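Local atomic coordinates of structure-specific endonuclease subunit slx4 (Schizosaccharomyces pombe, PDB entry 4ZDT), a protein that serves as the regulatory subunit of the Slx1-Slx4 structure-specific endonuclease, which cuts branched DNA structures formed during DNA repair and recombination. Residues B[28-40]-B[52-66]. Numbering follows the deposited sequence.
Sequences ILTYSAIDVEEFQ and LDLIKSWCDKYGVLM. With GOL (glycerol), chain I.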
ATOM      1  N   ILE B  28      -4.224  -0.948   3.312  1.00 20.98           N
ATOM      2  CA  ILE B  28      -3.958  -1.958   2.283  1.00 21.61           C
ATOM      3  C   ILE B  28      -2.628  -2.666   2.563  1.00 22.11           C
ATOM      4  O   ILE B  28      -2.550  -3.894   2.530  1.00 21.96           O
ATOM      5  CB  ILE B  28      -3.919  -1.307   0.870  1.00 21.47           C
ATOM      6  CG1 ILE B  28      -5.326  -0.802   0.484  1.00 22.43           C
ATOM      7  CG2 ILE B  28      -3.359  -2.283  -0.219  1.00 22.10           C
ATOM      8  CD1 ILE B  28      -5.338   0.136  -0.742  1.00 22.42           C
ATOM      9  N   LEU B  29      -1.596  -1.876   2.837  1.00 21.74           N
ATOM     10  CA  LEU B  29      -0.253  -2.411   3.080  1.00 22.54           C
ATOM     11  C   LEU B  29      -0.137  -3.245   4.360  1.00 22.74           C
ATOM     12  O   LEU B  29       0.861  -3.945   4.554  1.00 23.67           O
ATOM     13  CB  LEU B  29       0.777  -1.273   3.082  1.00 21.54           C
ATOM     14  CG  LEU B  29       0.962  -0.501   1.773  1.00 21.96           C
ATOM     15  CD1 LEU B  29       1.907   0.711   1.976  1.00 22.62           C
ATOM     16  CD2 LEU B  29       1.472  -1.408   0.646  1.00 21.16           C
ATOM     17  N   THR B  30      -1.126  -3.144   5.240  1.00 23.39           N
ATOM     18  CA  THR B  30      -1.130  -3.892   6.495  1.00 24.58           C
ATOM     19  C   THR B  30      -2.264  -4.912   6.535  1.00 25.04           C
ATOM     20  O   THR B  30      -2.604  -5.428   7.597  1.00 24.96           O
ATOM     21  CB  THR B  30      -1.181  -2.964   7.731  1.00 24.59           C
ATOM     22  OG1 THR B  30      -2.388  -2.195   7.713  1.00 26.38           O
ATOM     23  CG2 THR B  30       0.015  -2.014   7.734  1.00 24.81           C
ATOM     24  N   TYR B  31      -2.822  -5.212   5.361  1.00 25.87           N
ATOM     25  CA  TYR B  31      -3.916  -6.180   5.217  1.00 26.56           C
ATOM     26  C   TYR B  31      -5.144  -5.861   6.095  1.00 27.41           C
ATOM     27  O   TYR B  31      -5.804  -6.773   6.596  1.00 27.25           O
ATOM     28  CB  TYR B  31      -3.407  -7.629   5.486  1.00 26.85           C
ATOM     29  CG  TYR B  31      -2.190  -8.006   4.638  1.00 25.79           C
ATOM     30  CD1 TYR B  31      -2.357  -8.409   3.314  1.00 25.35           C
ATOM     31  CD2 TYR B  31      -0.902  -7.955   5.157  1.00 25.45           C
ATOM     32  CE1 TYR B  31      -1.269  -8.746   2.534  1.00 26.29           C
ATOM     33  CE2 TYR B  31       0.198  -8.298   4.387  1.00 25.45           C
ATOM     34  CZ  TYR B  31       0.016  -8.684   3.087  1.00 25.82           C
ATOM     35  OH  TYR B  31       1.108  -9.013   2.319  1.00 26.85           O
ATOM     36  N   SER B  32      -5.428  -4.557   6.283  1.00 28.43           N
ATOM     37  CA  SER B  32      -6.626  -4.110   7.010  1.00 29.61           C
ATOM     38  C   SER B  32      -7.782  -3.827   6.067  1.00 30.06           C
ATOM     39  O   SER B  32      -7.618  -3.134   5.051  1.00 28.92           O
ATOM     40  CB  SER B  32      -6.349  -2.840   7.843  1.00 29.36           C
ATOM     41  OG  SER B  32      -5.209  -3.003   8.664  1.00 34.44           O
ATOM     42  N   ALA B  33      -8.958  -4.336   6.432  1.00 31.45           N
ATOM     43  CA  ALA B  33     -10.165  -4.201   5.603  1.00 32.63           C
ATOM     44  C   ALA B  33     -10.636  -2.762   5.433  1.00 33.73           C
ATOM     45  O   ALA B  33     -10.534  -1.937   6.343  1.00 33.78           O
ATOM     46  CB  ALA B  33     -11.285  -5.046   6.148  1.00 33.11           C
ATOM     47  N   ILE B  34     -11.174  -2.502   4.248  1.00 35.11           N
ATOM     48  CA  ILE B  34     -11.641  -1.197   3.801  1.00 36.30           C
ATOM     49  C   ILE B  34     -13.174  -1.194   3.795  1.00 36.32           C
ATOM     50  O   ILE B  34     -13.778  -2.178   3.388  1.00 36.02           O
ATOM     51  CB  ILE B  34     -11.045  -0.947   2.369  1.00 36.99           C
ATOM     52  CG1 ILE B  34      -9.502  -1.042   2.401  1.00 38.32           C
ATOM     53  CG2 ILE B  34     -11.539   0.334   1.718  1.00 38.05           C
ATOM     54  CD1 ILE B  34      -8.831  -0.056   3.341  1.00 39.11           C
ATOM     55  N   ASP B  35     -13.794  -0.116   4.288  1.00 36.67           N
ATOM     56  CA  ASP B  35     -15.246   0.075   4.165  1.00 37.26           C
ATOM     57  C   ASP B  35     -15.515   0.677   2.780  1.00 37.05           C
ATOM     58  O   ASP B  35     -15.169   1.832   2.517  1.00 37.51           O
ATOM     59  CB  ASP B  35     -15.778   0.986   5.285  1.00 37.82           C
ATOM     60  CG  ASP B  35     -17.289   1.254   5.182  1.00 39.65           C
ATOM     61  OD1 ASP B  35     -17.820   1.457   4.064  1.00 41.42           O
ATOM     62  OD2 ASP B  35     -17.948   1.297   6.239  1.00 40.93           O
ATOM     63  N   VAL B  36     -16.119  -0.113   1.897  1.00 37.07           N
ATOM     64  CA  VAL B  36     -16.290   0.281   0.490  1.00 36.72           C
ATOM     65  C   VAL B  36     -17.094   1.570   0.329  1.00 36.22           C
ATOM     66  O   VAL B  36     -16.696   2.457  -0.427  1.00 35.20           O
ATOM     67  CB  VAL B  36     -16.879  -0.853  -0.345  1.00 36.97           C
ATOM     68  CG1 VAL B  36     -17.082  -0.407  -1.767  1.00 38.55           C
ATOM     69  CG2 VAL B  36     -15.938  -2.015  -0.331  1.00 37.11           C
ATOM     70  N   GLU B  37     -18.204   1.676   1.063  1.00 36.06           N
ATOM     71  CA  GLU B  37     -19.020   2.884   1.050  1.00 36.41           C
ATOM     72  C   GLU B  37     -18.253   4.109   1.547  1.00 35.65           C
ATOM     73  O   GLU B  37     -18.329   5.172   0.932  1.00 35.44           O
ATOM     74  CB  GLU B  37     -20.329   2.675   1.826  1.00 37.47           C
ATOM     75  CG  GLU B  37     -21.368   1.879   1.018  1.00 41.26           C
ATOM     76  CD  GLU B  37     -22.408   1.164   1.877  1.00 46.86           C
ATOM     77  OE1 GLU B  37     -22.741   1.662   2.976  1.00 49.14           O
ATOM     78  OE2 GLU B  37     -22.899   0.096   1.441  1.00 49.23           O
ATOM     79  N   GLU B  38     -17.496   3.959   2.635  1.00 34.98           N
ATOM     80  CA  GLU B  38     -16.662   5.063   3.126  1.00 34.33           C
ATOM     81  C   GLU B  38     -15.578   5.448   2.109  1.00 32.89           C
ATOM     82  O   GLU B  38     -15.347   6.643   1.873  1.00 32.79           O
ATOM     83  CB  GLU B  38     -16.048   4.739   4.496  1.00 34.63           C
ATOM     84  CG  GLU B  38     -17.041   4.847   5.673  1.00 36.73           C
ATOM     85  CD  GLU B  38     -16.427   4.434   7.012  0.80 39.97           C
ATOM     86  OE1 GLU B  38     -15.178   4.433   7.140  0.50 40.70           O
ATOM     87  OE2 GLU B  38     -17.198   4.114   7.944  0.50 40.92           O
ATOM     88  N   PHE B  39     -14.960   4.432   1.501  1.00 31.94           N
ATOM     89  CA  PHE B  39     -13.913   4.580   0.463  1.00 30.71           C
ATOM     90  C   PHE B  39     -14.442   5.346  -0.749  1.00 30.69           C
ATOM     91  O   PHE B  39     -13.763   6.258  -1.263  1.00 30.94           O
ATOM     92  CB  PHE B  39     -13.408   3.186   0.049  1.00 30.19           C
ATOM     93  CG  PHE B  39     -12.196   3.181  -0.901  1.00 28.07           C
ATOM     94  CD1 PHE B  39     -11.151   4.122  -0.777  1.00 25.13           C
ATOM     95  CD2 PHE B  39     -12.076   2.185  -1.864  1.00 26.48           C
ATOM     96  CE1 PHE B  39     -10.029   4.089  -1.637  1.00 23.85           C
ATOM     97  CE2 PHE B  39     -10.951   2.128  -2.722  1.00 26.87           C
ATOM     98  CZ  PHE B  39      -9.926   3.093  -2.600  1.00 23.34           C
ATOM     99  N   GLN B  40     -15.652   5.009  -1.193  1.00 30.54           N
ATOM    100  CA  GLN B  40     -16.276   5.730  -2.305  1.00 29.86           C
ATOM    101  C   GLN B  40     -16.359   7.235  -2.026  1.00 30.26           C
ATOM    102  O   GLN B  40     -16.026   8.054  -2.890  1.00 29.80           O
ATOM    103  CB  GLN B  40     -17.657   5.139  -2.609  1.00 30.14           C
ATOM    104  CG  GLN B  40     -18.367   5.757  -3.817  1.00 29.10           C
ATOM    105  CD  GLN B  40     -19.725   5.126  -4.061  1.00 30.59           C
ATOM    106  OE1 GLN B  40     -20.522   4.969  -3.130  1.00 27.79           O
ATOM    107  NE2 GLN B  40     -19.996   4.747  -5.315  1.00 28.88           N
ATOM    108  N   LEU B  52     -19.591   1.618  -6.745  1.00 27.00           N
ATOM    109  CA  LEU B  52     -19.286   0.507  -5.847  1.00 27.55           C
ATOM    110  C   LEU B  52     -18.838  -0.751  -6.582  1.00 27.43           C
ATOM    111  O   LEU B  52     -17.968  -1.473  -6.090  1.00 26.88           O
ATOM    112  CB  LEU B  52     -20.480   0.199  -4.926  1.00 28.19           C
ATOM    113  CG  LEU B  52     -20.813   1.256  -3.865  1.00 30.24           C
ATOM    114  CD1 LEU B  52     -21.931   0.744  -2.933  1.00 32.60           C
ATOM    115  CD2 LEU B  52     -19.570   1.635  -3.059  1.00 31.16           C
ATOM    116  N   ASP B  53     -19.408  -1.013  -7.766  1.00 26.98           N
ATOM    117  CA  ASP B  53     -18.952  -2.144  -8.585  1.00 26.61           C
ATOM    118  C   ASP B  53     -17.497  -1.998  -9.025  1.00 26.48           C
ATOM    119  O   ASP B  53     -16.728  -2.969  -9.002  1.00 26.10           O
ATOM    120  CB  ASP B  53     -19.842  -2.346  -9.820  1.00 27.30           C
ATOM    121  CG  ASP B  53     -21.199  -2.981  -9.483  1.00 28.99           C
ATOM    122  OD1 ASP B  53     -21.379  -3.477  -8.353  1.00 30.21           O
ATOM    123  OD2 ASP B  53     -22.085  -2.973 -10.354  1.00 29.10           O
ATOM    124  N   LEU B  54     -17.117  -0.782  -9.405  1.00 24.91           N
ATOM    125  CA  LEU B  54     -15.744  -0.501  -9.805  1.00 25.47           C
ATOM    126  C   LEU B  54     -14.787  -0.673  -8.629  1.00 25.46           C
ATOM    127  O   LEU B  54     -13.656  -1.127  -8.798  1.00 24.60           O
ATOM    128  CB  LEU B  54     -15.631   0.916 -10.372  1.00 25.65           C
ATOM    129  CG  LEU B  54     -15.815   1.056 -11.885  1.00 28.81           C
ATOM    130  CD1 LEU B  54     -15.618   2.502 -12.318  1.00 28.56           C
ATOM    131  CD2 LEU B  54     -14.860   0.135 -12.630  1.00 29.17           C
ATOM    132  N   ILE B  55     -15.249  -0.308  -7.436  1.00 25.50           N
ATOM    133  CA  ILE B  55     -14.433  -0.430  -6.221  1.00 25.62           C
ATOM    134  C   ILE B  55     -14.267  -1.890  -5.836  1.00 25.98           C
ATOM    135  O   ILE B  55     -13.155  -2.348  -5.611  1.00 26.44           O
ATOM    136  CB  ILE B  55     -15.003   0.406  -5.048  1.00 25.56           C
ATOM    137  CG1 ILE B  55     -14.809   1.890  -5.346  1.00 24.47           C
ATOM    138  CG2 ILE B  55     -14.303   0.032  -3.718  1.00 24.68           C
ATOM    139  CD1 ILE B  55     -15.685   2.814  -4.496  1.00 26.22           C
ATOM    140  N   LYS B  56     -15.372  -2.633  -5.809  1.00 26.82           N
ATOM    141  CA  LYS B  56     -15.325  -4.058  -5.490  1.00 27.02           C
ATOM    142  C   LYS B  56     -14.416  -4.825  -6.443  1.00 26.88           C
ATOM    143  O   LYS B  56     -13.623  -5.669  -5.993  1.00 26.48           O
ATOM    144  CB  LYS B  56     -16.735  -4.662  -5.437  1.00 27.58           C
ATOM    145  CG  LYS B  56     -17.593  -4.058  -4.331  1.00 29.61           C
ATOM    146  CD  LYS B  56     -19.060  -4.463  -4.434  1.00 32.68           C
ATOM    147  CE  LYS B  56     -19.842  -3.888  -3.253  1.00 35.97           C
ATOM    148  NZ  LYS B  56     -21.308  -4.186  -3.348  1.00 39.19           N
ATOM    149  N   SER B  57     -14.511  -4.536  -7.746  1.00 26.39           N
ATOM    150  CA  SER B  57     -13.690  -5.239  -8.738  1.00 26.09           C
ATOM    151  C   SER B  57     -12.227  -4.846  -8.621  1.00 26.04           C
ATOM    152  O   SER B  57     -11.343  -5.679  -8.801  1.00 25.19           O
ATOM    153  CB  SER B  57     -14.195  -5.049 -10.186  1.00 27.33           C
ATOM    154  OG  SER B  57     -14.192  -3.684 -10.591  1.00 27.01           O
ATOM    155  N   TRP B  58     -11.982  -3.572  -8.312  1.00 25.47           N
ATOM    156  CA  TRP B  58     -10.634  -3.077  -8.064  1.00 25.43           C
ATOM    157  C   TRP B  58     -10.040  -3.808  -6.855  1.00 25.95           C
ATOM    158  O   TRP B  58      -8.949  -4.362  -6.951  1.00 26.03           O
ATOM    159  CB  TRP B  58     -10.656  -1.550  -7.855  1.00 24.87           C
ATOM    160  CG  TRP B  58      -9.319  -0.946  -7.581  1.00 23.04           C
ATOM    161  CD1 TRP B  58      -8.356  -0.598  -8.489  1.00 22.97           C
ATOM    162  CD2 TRP B  58      -8.800  -0.610  -6.293  1.00 23.20           C
ATOM    163  NE1 TRP B  58      -7.257  -0.075  -7.833  1.00 23.00           N
ATOM    164  CE2 TRP B  58      -7.513  -0.070  -6.485  1.00 22.87           C
ATOM    165  CE3 TRP B  58      -9.309  -0.704  -4.989  1.00 23.58           C
ATOM    166  CZ2 TRP B  58      -6.711   0.373  -5.415  1.00 24.04           C
ATOM    167  CZ3 TRP B  58      -8.522  -0.254  -3.931  1.00 25.01           C
ATOM    168  CH2 TRP B  58      -7.237   0.280  -4.159  1.00 24.54           C
ATOM    169  N   CYS B  59     -10.774  -3.837  -5.744  1.00 26.75           N
ATOM    170  CA  CYS B  59     -10.306  -4.515  -4.532  1.00 28.79           C
ATOM    171  C   CYS B  59      -9.992  -5.982  -4.810  1.00 30.04           C
ATOM    172  O   CYS B  59      -8.935  -6.492  -4.395  1.00 29.91           O
ATOM    173  CB  CYS B  59     -11.315  -4.419  -3.373  1.00 27.87           C
ATOM    174  SG  CYS B  59     -11.605  -2.795  -2.627  1.00 29.97           S
ATOM    175  N   ASP B  60     -10.897  -6.664  -5.521  1.00 31.18           N
ATOM    176  CA  ASP B  60     -10.718  -8.091  -5.801  1.00 32.15           C
ATOM    177  C   ASP B  60      -9.485  -8.309  -6.644  1.00 32.23           C
ATOM    178  O   ASP B  60      -8.736  -9.245  -6.402  1.00 32.95           O
ATOM    179  CB  ASP B  60     -11.945  -8.694  -6.505  1.00 33.34           C
ATOM    180  CG  ASP B  60     -11.944 -10.221  -6.490  0.60 34.50           C
ATOM    181  OD1 ASP B  60     -11.612 -10.822  -5.436  0.60 36.31           O
ATOM    182  OD2 ASP B  60     -12.281 -10.820  -7.530  0.60 35.15           O
ATOM    183  N   LYS B  61      -9.256  -7.436  -7.625  1.00 31.89           N
ATOM    184  CA  LYS B  61      -8.141  -7.591  -8.549  1.00 32.02           C
ATOM    185  C   LYS B  61      -6.776  -7.243  -7.923  1.00 31.54           C
ATOM    186  O   LYS B  61      -5.765  -7.865  -8.251  1.00 31.03           O
ATOM    187  CB  LYS B  61      -8.389  -6.754  -9.810  1.00 32.66           C
ATOM    188  CG  LYS B  61      -7.267  -6.724 -10.832  1.00 35.51           C
ATOM    189  CD  LYS B  61      -7.295  -7.948 -11.729  1.00 41.43           C
ATOM    190  CE  LYS B  61      -6.247  -7.867 -12.822  1.00 43.71           C
ATOM    191  NZ  LYS B  61      -6.440  -6.664 -13.712  1.00 46.48           N
ATOM    192  N   TYR B  62      -6.753  -6.270  -7.021  1.00 31.49           N
ATOM    193  CA  TYR B  62      -5.479  -5.730  -6.509  1.00 31.52           C
ATOM    194  C   TYR B  62      -5.165  -6.009  -5.029  1.00 31.61           C
ATOM    195  O   TYR B  62      -4.187  -5.478  -4.507  1.00 32.62           O
ATOM    196  CB  TYR B  62      -5.369  -4.221  -6.819  1.00 30.81           C
ATOM    197  CG  TYR B  62      -5.360  -3.956  -8.308  1.00 30.97           C
ATOM    198  CD1 TYR B  62      -4.200  -4.147  -9.065  1.00 29.49           C
ATOM    199  CD2 TYR B  62      -6.520  -3.556  -8.966  1.00 30.84           C
ATOM    200  CE1 TYR B  62      -4.194  -3.938 -10.437  1.00 31.29           C
ATOM    201  CE2 TYR B  62      -6.527  -3.339 -10.343  1.00 31.44           C
ATOM    202  CZ  TYR B  62      -5.369  -3.533 -11.072  1.00 32.20           C
ATOM    203  OH  TYR B  62      -5.380  -3.319 -12.431  1.00 32.52           O
ATOM    204  N   GLY B  63      -5.984  -6.829  -4.369  1.00 31.93           N
ATOM    205  CA  GLY B  63      -5.682  -7.358  -3.039  1.00 31.84           C
ATOM    206  C   GLY B  63      -6.081  -6.460  -1.878  1.00 32.33           C
ATOM    207  O   GLY B  63      -5.335  -6.290  -0.897  1.00 32.40           O
ATOM    208  N   VAL B  64      -7.252  -5.873  -1.976  1.00 32.35           N
ATOM    209  CA  VAL B  64      -7.759  -5.044  -0.893  1.00 32.54           C
ATOM    210  C   VAL B  64      -8.947  -5.770  -0.242  1.00 33.49           C
ATOM    211  O   VAL B  64      -9.854  -6.227  -0.950  1.00 33.14           O
ATOM    212  CB  VAL B  64      -8.150  -3.661  -1.437  1.00 32.57           C
ATOM    213  CG1 VAL B  64      -8.737  -2.769  -0.338  1.00 32.21           C
ATOM    214  CG2 VAL B  64      -6.923  -3.002  -2.115  1.00 31.84           C
ATOM    215  N   LEU B  65      -8.936  -5.870   1.090  1.00 33.16           N
ATOM    216  CA  LEU B  65     -10.002  -6.535   1.830  1.00 34.33           C
ATOM    217  C   LEU B  65     -11.169  -5.588   2.075  1.00 35.03           C
ATOM    218  O   LEU B  65     -10.976  -4.419   2.426  1.00 34.86           O
ATOM    219  CB  LEU B  65      -9.494  -7.043   3.198  1.00 34.33           C
ATOM    220  CG  LEU B  65      -8.610  -8.296   3.300  1.00 33.84           C
ATOM    221  CD1 LEU B  65      -7.317  -8.136   2.558  1.00 33.66           C
ATOM    222  CD2 LEU B  65      -8.336  -8.638   4.770  1.00 32.95           C
ATOM    223  N   MET B  66     -12.377  -6.111   1.918  1.00 35.58           N
ATOM    224  CA  MET B  66     -13.577  -5.329   2.122  1.00 37.68           C
ATOM    225  C   MET B  66     -14.318  -5.770   3.384  1.00 39.06           C
ATOM    226  O   MET B  66     -14.519  -6.969   3.607  1.00 39.23           O
ATOM    227  CB  MET B  66     -14.472  -5.434   0.878  1.00 37.04           C
ATOM    228  CG  MET B  66     -13.799  -4.853  -0.376  1.00 37.33           C
ATOM    229  SD  MET B  66     -14.788  -5.006  -1.877  1.00 34.49           S
ATOM    230  CE  MET B  66     -14.251  -6.605  -2.464  1.00 33.16           C
TER
HETATM  231  C1  GOL I 503     -23.836   2.411  -5.595  1.00 48.87           C
HETATM  232  O1  GOL I 503     -23.789   3.615  -4.863  1.00 50.80           O
HETATM  233  C2  GOL I 503     -23.138   2.605  -6.936  1.00 46.90           C
HETATM  234  O2  GOL I 503     -21.852   3.142  -6.723  1.00 43.89           O
HETATM  235  C3  GOL I 503     -23.952   3.562  -7.799  1.00 47.26           C
HETATM  236  O3  GOL I 503     -24.211   2.964  -9.049  1.00 48.17           O
HETATM  237  O   HOH W   1      -4.648  -5.525   1.801  1.00 24.86           O
HETATM  238  O   HOH W   2      -6.969  -4.316   2.555  1.00 28.56           O
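Val36 meets Ile55 and Leu52 of helix 52-62 with one methyl and Met66, beyond the helix end, with the other. CG1, anti to the backbone N (chi1 178°), presses on Ile55 CG2 at 3.4 Å and also touches Leu52 CD2. CG2 lies against CG and SD of Met66. Ile55 CG2 also reaches the edge of the Phe39 ring. Beyond it Phe39 CE2 approaches Trp58 CZ3 at 3.6 Å, the ring planes 38° apart. Ile28 CD1 comes to the indole edge at CH2, and Trp58 NE1 hydrogen-bonds Ser13 OG. Val64 splits its methyls: CG1 packs tightly on Ile34 CG1 (3.3 Å), CG2 on Ile28. Gln40 runs extended past Leu52 CD2. Its NE2 and Leu52 N both donate to glycerol O2; NE2 also hydrogen-bonds Val50 O. Shortening Gln40 to an alanine is likely to thin the cover over Leu52 CD2 and leave Val50 O without this donor. Ile34 N donates to Leu65 O (2.7 Å, 163°); with a backbone bond to Lys67, this bridges Ile34 to Met66. Waters join Ile28 O to Gly63 O and Ser32 O to Leu65 N. In this Slx4 C-terminal domain, apolar packing thus seats helices 23-29 and 36-45 and their loop on helix 52-62 and its tail; one direct hydrogen bond and two waters add polar ties to the tail.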